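Local coordinates for protein adhesin (Streptococcus sanguinis SK1 = NCTC 7863, PDB 6VU6) that probably mediates attachment of the streptococcus to host glycoconjugates through two Siglec-like domains that bind sialylated glycans, at residues A[215-220]-A[319-324]; A[4-9]-A[102-107]; A[144-149]-A[174-179]. All coordinates share one frame; numbering follows the deposited sequence.

Interaction 1 of 3, residues A[215-220]-A[319-324]; sequences IFYRGE and VFANQT. With CA (calcium ion), chain J.
The parallel strand pair edging the mixed sheet of the second Siglec-like domain joins Ile215, Phe216 and Tyr217 to Val319, Phe320 and Ala321. Phe216 uses both backbone polar atoms, N to Val319 O (2.8 Å) and O to Ala321 N (3.1 Å), and Arg218 N meets Ala321 O almost head-on (3.0 Å). On one face of the sheet Ala321 CB lies 3.7 Å from both Ile215 CG2 and Tyr217 CE1; Asn322 O sits at the ring edge, 3.5 Å from Tyr217 CD1. On the other, the Phe320 side chain comes to about 4 Å from a bound sialic acid. Beyond the strands, extended Gln323 (chi2 174°) carries NE2 into the carbonyl plane of Arg218 O, a straight bond of 2.9 Å. Waters link Gln323 NE2 to Gly219 O and Gln323 OE1 to Glu220 OE1, whose carboxylate also bonds Tyr327. Arg218, bent at its third torsion, reaches Asn322 OD1 only weakly; its stronger partners are Lys287 O, Leu289 O and Asp384. Thr324 O binds calcium with Tyr327 and Asp393. Polar side chains thus prolong the pairing into turn 217-220, while arginine and metal tie its end to neighbouring loops and strand 392-395.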
# COMPACT_ATOMS: atom_id res chain seq x y z
N ILE A 215 -18.69 -23.20 9.71
CA ILE A 215 -19.19 -24.58 9.51
C ILE A 215 -18.11 -25.44 8.88
O ILE A 215 -17.58 -25.08 7.87
CB ILE A 215 -20.48 -24.61 8.71
CG1 ILE A 215 -21.55 -23.85 9.47
CG2 ILE A 215 -20.94 -26.03 8.47
CD1 ILE A 215 -21.91 -22.60 8.80
N PHE A 216 -17.77 -26.50 9.58
CA PHE A 216 -16.89 -27.52 9.04
C PHE A 216 -17.70 -28.79 8.85
O PHE A 216 -18.30 -29.29 9.81
CB PHE A 216 -15.69 -27.74 9.97
CG PHE A 216 -14.55 -26.81 9.69
CD1 PHE A 216 -14.74 -25.45 9.81
CD2 PHE A 216 -13.33 -27.30 9.25
CE1 PHE A 216 -13.71 -24.56 9.54
CE2 PHE A 216 -12.29 -26.42 8.96
CZ PHE A 216 -12.48 -25.04 9.11
N TYR A 217 -17.74 -29.29 7.62
CA TYR A 217 -18.44 -30.53 7.31
C TYR A 217 -17.57 -31.73 7.64
O TYR A 217 -16.42 -31.81 7.20
CB TYR A 217 -18.86 -30.55 5.84
CG TYR A 217 -19.89 -29.49 5.55
CD1 TYR A 217 -21.22 -29.69 5.89
CD2 TYR A 217 -19.53 -28.28 4.98
CE1 TYR A 217 -22.18 -28.72 5.65
CE2 TYR A 217 -20.47 -27.29 4.73
CZ TYR A 217 -21.80 -27.53 5.06
OH TYR A 217 -22.75 -26.56 4.82
N ARG A 218 -18.11 -32.66 8.42
CA ARG A 218 -17.36 -33.83 8.86
C ARG A 218 -16.86 -34.64 7.66
O ARG A 218 -17.60 -34.91 6.72
CB ARG A 218 -18.25 -34.68 9.77
CG ARG A 218 -18.96 -33.84 10.82
CD ARG A 218 -20.17 -34.53 11.43
NE ARG A 218 -19.88 -35.90 11.86
CZ ARG A 218 -20.47 -36.99 11.36
NH1 ARG A 218 -21.40 -36.87 10.41
NH2 ARG A 218 -20.12 -38.18 11.81
N GLY A 219 -15.57 -34.97 7.68
CA GLY A 219 -14.99 -35.74 6.60
C GLY A 219 -14.65 -34.95 5.36
O GLY A 219 -14.26 -35.55 4.35
N GLU A 220 -14.79 -33.63 5.38
CA GLU A 220 -14.41 -32.84 4.22
C GLU A 220 -13.46 -31.76 4.71
O GLU A 220 -13.74 -31.10 5.71
CB GLU A 220 -15.64 -32.24 3.52
CG GLU A 220 -16.38 -33.26 2.59
CD GLU A 220 -17.39 -32.61 1.64
OE1 GLU A 220 -18.06 -33.33 0.83
OE2 GLU A 220 -17.53 -31.37 1.70
N VAL A 319 -18.25 -25.01 13.91
CA VAL A 319 -19.50 -25.75 14.07
C VAL A 319 -19.49 -26.94 13.11
O VAL A 319 -19.35 -26.77 11.89
CB VAL A 319 -20.73 -24.87 13.81
CG1 VAL A 319 -22.00 -25.67 14.10
CG2 VAL A 319 -20.69 -23.62 14.65
N PHE A 320 -19.67 -28.15 13.66
CA PHE A 320 -19.71 -29.36 12.86
C PHE A 320 -21.07 -29.51 12.21
O PHE A 320 -22.11 -29.26 12.84
CB PHE A 320 -19.49 -30.64 13.68
CG PHE A 320 -18.36 -30.60 14.64
CD1 PHE A 320 -17.29 -29.74 14.47
CD2 PHE A 320 -18.34 -31.47 15.71
CE1 PHE A 320 -16.26 -29.73 15.38
CE2 PHE A 320 -17.31 -31.48 16.62
CZ PHE A 320 -16.27 -30.60 16.46
N ALA A 321 -21.07 -29.98 10.96
CA ALA A 321 -22.29 -30.30 10.24
C ALA A 321 -22.08 -31.58 9.43
O ALA A 321 -20.95 -31.95 9.11
CB ALA A 321 -22.72 -29.17 9.30
N ASN A 322 -23.18 -32.23 9.12
CA ASN A 322 -23.17 -33.49 8.35
C ASN A 322 -23.13 -33.16 6.87
O ASN A 322 -23.63 -32.16 6.52
CB ASN A 322 -24.41 -34.30 8.69
CG ASN A 322 -24.54 -34.53 10.18
OD1 ASN A 322 -23.70 -35.16 10.78
ND2 ASN A 322 -25.57 -34.01 10.76
N GLN A 323 -22.62 -34.06 6.04
CA GLN A 323 -22.58 -33.81 4.59
C GLN A 323 -23.98 -33.70 3.96
O GLN A 323 -24.07 -32.99 2.99
CB GLN A 323 -21.65 -34.77 3.86
CG GLN A 323 -20.17 -34.52 4.08
CD GLN A 323 -19.33 -35.59 3.45
OE1 GLN A 323 -19.66 -36.13 2.42
NE2 GLN A 323 -18.25 -35.94 4.08
N THR A 324 -24.97 -34.25 4.60
CA THR A 324 -26.32 -34.17 4.05
C THR A 324 -26.76 -32.72 3.94
O THR A 324 -27.21 -32.39 3.04
CB THR A 324 -27.22 -35.09 4.84
OG1 THR A 324 -28.36 -35.18 4.03
CG2 THR A 324 -27.55 -34.58 6.22
CA CA J . -29.32 -33.24 1.84
O HOH W 1 -15.69 -37.78 3.66
O HOH W 2 -17.62 -35.93 0.82
O HOH W 3 -29.55 -31.24 1.89
O HOH W 4 -29.08 -32.82 3.70
O HOH W 5 -31.10 -32.73 0.43

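Interaction 2 of 3, residues A[4-9]-A[102-107]; sequences TPPTIT and AEDAAG. With CA (calcium ion), chain G.
Pro6 and Ile8 close over Ala102 between the two sheets of the first Siglec-like domain, an immunoglobulin-like sandwich, and a calcium site seals the end of the same contact. The strands 7-9 and 95-104 belong to different sheets, and no hydrogen bond runs directly between the two segments; they are joined by apolar contacts and by the metal.

The apolar part centres on the methyl group of Ala102. Ile8 comes at it with its far end, CD1 lying 3.8 Å from Ala102 CB. Its CG1 branch stands anti to the carbonyl carbon (chi1 -55°) and the chain then runs on extended, which carries CD1 to the alanine. The Pro6 ring approaches with CG, 4.0 Å from Ala102 CB, and the same ring carbon reaches the backbone of Asp104. Thr28 of strand 21-29 touches both Pro6 and Ala102, and Thr110 packs on Pro6 and Ile8, so these residues sit in a buried layer.

The ionic part is the calcium ion, bound by Thr4 O at 2.5 Å and by Asp104 OD2 at 2.7 Å. These two oxygens are 3.1 Å apart, Thr4 O to Asp104 OD2, and it is the shared cation that brings them together. Asp2, Asp30 and Asp31 also bind it, and the positive ion would offset the charge of so many carboxylates.

Hydrogen bonds steady the aspartate from its own turn and the residue after it. Chi1 of 54° tucks the Asp104 carboxylate between its backbone N and carbonyl carbon, and OD1 also accepts from Asn108 N. In the Asx turn, Ala106 N donates to Asp104 OD1 at 3.2 Å, meeting it from above the carboxylate plane.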
# COMPACT_ATOMS: atom_id res chain seq x y z
N THR A 4 22.56 53.32 -32.14
CA THR A 4 21.68 52.86 -31.05
C THR A 4 22.30 51.67 -30.33
O THR A 4 22.69 50.79 -30.95
CB THR A 4 20.35 52.46 -31.69
OG1 THR A 4 19.87 53.71 -32.15
CG2 THR A 4 19.35 51.88 -30.71
N PRO A 5 22.34 51.61 -28.99
CA PRO A 5 22.91 50.43 -28.35
C PRO A 5 21.91 49.27 -28.33
O PRO A 5 20.82 49.44 -28.57
CB PRO A 5 23.12 50.91 -26.93
CG PRO A 5 22.07 51.97 -26.75
CD PRO A 5 21.81 52.58 -28.10
N PRO A 6 22.31 48.06 -27.98
CA PRO A 6 21.37 46.96 -27.88
C PRO A 6 20.39 47.06 -26.70
O PRO A 6 20.49 47.84 -25.86
CB PRO A 6 22.30 45.76 -27.67
CG PRO A 6 23.61 46.21 -28.15
CD PRO A 6 23.65 47.65 -27.74
N THR A 7 19.41 46.19 -26.76
CA THR A 7 18.34 46.02 -25.75
C THR A 7 18.68 44.76 -24.96
O THR A 7 18.96 43.81 -25.58
CB THR A 7 17.01 45.84 -26.49
OG1 THR A 7 16.67 47.03 -27.15
CG2 THR A 7 15.89 45.40 -25.59
N ILE A 8 18.64 44.85 -23.66
CA ILE A 8 18.95 43.70 -22.79
C ILE A 8 17.74 43.36 -21.92
O ILE A 8 17.29 44.19 -21.23
CB ILE A 8 20.19 43.95 -21.93
CG1 ILE A 8 21.39 44.33 -22.78
CG2 ILE A 8 20.46 42.72 -21.10
CD1 ILE A 8 22.42 45.12 -22.07
N THR A 9 17.33 42.12 -21.96
CA THR A 9 16.18 41.62 -21.20
C THR A 9 16.70 40.58 -20.21
O THR A 9 17.37 39.68 -20.64
CB THR A 9 15.15 41.05 -22.18
OG1 THR A 9 14.71 42.10 -23.03
CG2 THR A 9 13.96 40.44 -21.48
N ALA A 102 25.91 45.40 -23.05
CA ALA A 102 26.12 44.79 -24.37
C ALA A 102 26.70 45.84 -25.32
O ALA A 102 26.48 47.00 -25.10
CB ALA A 102 24.85 44.20 -24.89
N GLU A 103 27.43 45.39 -26.34
CA GLU A 103 28.02 46.27 -27.36
C GLU A 103 27.76 45.70 -28.76
O GLU A 103 28.09 44.59 -29.02
CB GLU A 103 29.52 46.42 -27.17
CG GLU A 103 30.09 47.58 -27.91
CD GLU A 103 31.60 47.54 -28.06
OE1 GLU A 103 32.07 47.21 -29.16
OE2 GLU A 103 32.29 47.80 -27.08
N ASP A 104 27.28 46.53 -29.66
CA ASP A 104 27.03 46.03 -31.03
C ASP A 104 28.30 46.08 -31.88
O ASP A 104 29.32 46.50 -31.42
CB ASP A 104 25.90 46.78 -31.73
CG ASP A 104 26.06 48.27 -31.76
OD1 ASP A 104 27.17 48.77 -31.78
OD2 ASP A 104 25.07 48.92 -31.77
N ALA A 105 28.14 45.79 -33.15
CA ALA A 105 29.27 45.70 -34.09
C ALA A 105 29.76 47.07 -34.51
O ALA A 105 30.78 47.09 -35.12
CB ALA A 105 28.93 44.88 -35.30
N ALA A 106 29.02 48.12 -34.25
CA ALA A 106 29.45 49.48 -34.63
C ALA A 106 30.02 50.19 -33.41
O ALA A 106 30.38 51.32 -33.53
CB ALA A 106 28.29 50.19 -35.21
N GLY A 107 30.06 49.51 -32.27
CA GLY A 107 30.64 50.09 -31.04
C GLY A 107 29.67 50.72 -30.06
O GLY A 107 30.13 51.24 -29.10
CA CA G . 22.64 49.20 -32.86

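Interaction 3 of 3, residues A[144-149]-A[174-179]; sequences ANSLTQ and VSENGT
Glu176 and Leu147, the residues with most surface buried here, join two loops of the atypical Rib domain: the one leading into helix 149-162 and the type I turn 175-178 that connects strands 171-174 and 180-183. Their backbones meet directly, Leu147 N donating to Glu176 O at 2.9 Å, with the N-H nearly straight (175°) and in the carbonyl plane. The glutamate side chain folds at its second torsion (chi2 69°), passing CG 3.6 Å from Asn145 O and carrying OE2 to Ser146. Ser146 OG donates to Glu176 OE2 at 3.2 Å, on the anti side of the carboxylate and slightly out of its plane. Leu147 presses inward: Leu147 CD1 lies 3.8 Å from Asn177 C and Leu147 CD2 4.0 Å from Gly178 CA, while Val155 of the helix also touches it. Asn177, third in buried surface, offers its CA-H to Ala144 O at 3.3 Å. Its own OD1 turns back to accept from Thr179 N and OG1, and Ser175 OG takes Asn177 N in an ST turn. One nearly straight backbone bond, with a serine-glutamate bond beside it, holds the two loops together, the leucine on the buried side and the carboxylate on the solvent side.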
# COMPACT_ATOMS: atom_id res chain seq x y z
N ALA A 144 4.23 8.08 24.08
CA ALA A 144 4.54 9.24 23.24
C ALA A 144 5.56 10.19 23.86
O ALA A 144 6.12 11.03 23.15
CB ALA A 144 3.26 10.00 22.90
N ASN A 145 5.77 10.09 25.16
CA ASN A 145 6.73 10.90 25.88
C ASN A 145 8.12 10.30 25.84
O ASN A 145 9.10 10.99 26.16
CB ASN A 145 6.26 11.02 27.33
CG ASN A 145 6.74 12.27 28.01
OD1 ASN A 145 6.73 13.35 27.42
ND2 ASN A 145 7.15 12.12 29.27
N SER A 146 8.25 9.03 25.46
CA SER A 146 9.56 8.39 25.54
C SER A 146 9.64 7.33 24.45
O SER A 146 9.54 6.13 24.72
CB SER A 146 9.79 7.78 26.92
OG SER A 146 11.07 7.16 26.98
N LEU A 147 9.86 7.76 23.21
CA LEU A 147 9.94 6.81 22.11
C LEU A 147 11.12 5.86 22.27
O LEU A 147 12.14 6.19 22.87
CB LEU A 147 10.04 7.52 20.76
CG LEU A 147 8.71 7.94 20.13
CD1 LEU A 147 8.04 9.04 20.95
CD2 LEU A 147 8.89 8.35 18.68
N THR A 148 10.96 4.67 21.71
CA THR A 148 12.03 3.69 21.65
C THR A 148 12.82 3.91 20.36
O THR A 148 12.38 4.62 19.45
CB THR A 148 11.47 2.29 21.67
OG1 THR A 148 10.78 2.07 20.43
CG2 THR A 148 10.48 2.12 22.83
N GLN A 149 13.94 3.22 20.23
CA GLN A 149 14.74 3.34 18.98
C GLN A 149 14.00 2.75 17.78
O GLN A 149 14.22 3.18 16.68
CB GLN A 149 16.13 2.75 19.14
CG GLN A 149 17.02 3.00 17.93
CD GLN A 149 17.21 4.47 17.66
OE1 GLN A 149 17.46 5.25 18.57
NE2 GLN A 149 17.12 4.84 16.40
N VAL A 174 14.90 12.28 15.46
CA VAL A 174 13.64 12.31 16.18
C VAL A 174 13.96 12.45 17.66
O VAL A 174 14.83 11.75 18.19
CB VAL A 174 12.78 11.06 15.90
CG1 VAL A 174 11.41 11.23 16.52
CG2 VAL A 174 12.64 10.83 14.40
N SER A 175 13.29 13.40 18.30
CA SER A 175 13.46 13.67 19.71
C SER A 175 12.75 12.61 20.55
O SER A 175 12.06 11.71 20.04
CB SER A 175 12.93 15.06 20.05
OG SER A 175 11.57 14.99 20.48
N GLU A 176 12.90 12.72 21.87
CA GLU A 176 12.32 11.75 22.79
C GLU A 176 10.81 11.68 22.66
O GLU A 176 10.21 10.62 22.88
CB GLU A 176 12.73 12.08 24.22
CG GLU A 176 12.58 10.93 25.21
CD GLU A 176 13.58 9.81 24.97
OE1 GLU A 176 14.52 10.00 24.16
OE2 GLU A 176 13.43 8.73 25.60
N ASN A 177 10.17 12.79 22.30
CA ASN A 177 8.72 12.84 22.15
C ASN A 177 8.26 12.79 20.71
O ASN A 177 7.08 13.05 20.45
CB ASN A 177 8.16 14.09 22.81
CG ASN A 177 8.38 15.33 21.98
OD1 ASN A 177 9.21 15.35 21.06
ND2 ASN A 177 7.65 16.39 22.30
N GLY A 178 9.15 12.47 19.77
CA GLY A 178 8.80 12.32 18.37
C GLY A 178 9.03 13.53 17.48
O GLY A 178 8.72 13.46 16.29
N THR A 179 9.56 14.63 18.02
CA THR A 179 9.71 15.84 17.22
C THR A 179 10.82 15.65 16.19
O THR A 179 11.95 15.31 16.54
CB THR A 179 9.98 17.03 18.13
OG1 THR A 179 8.87 17.21 19.00
CG2 THR A 179 10.17 18.28 17.33

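In the fold
The three contacts follow one another in an elongated chain and do not touch; interactions 1 and 2 lie on opposite sides of its centre, about 97 Å apart between centres. Both occur in Siglec-like domains, but they join different elements. Interaction 1 pairs neighbouring strands within one sheet through backbone bonds, whereas interaction 2 packs strands of two different sheets with apolar side chains and no direct hydrogen bond. Each has a calcium ion, shared by both segments in interaction 2 and held by one in interaction 1. Interaction 3, in the intervening atypical Rib domain, joins irregular loops without metal. All three are partly buried, mixing interior residues with solvent-facing ones.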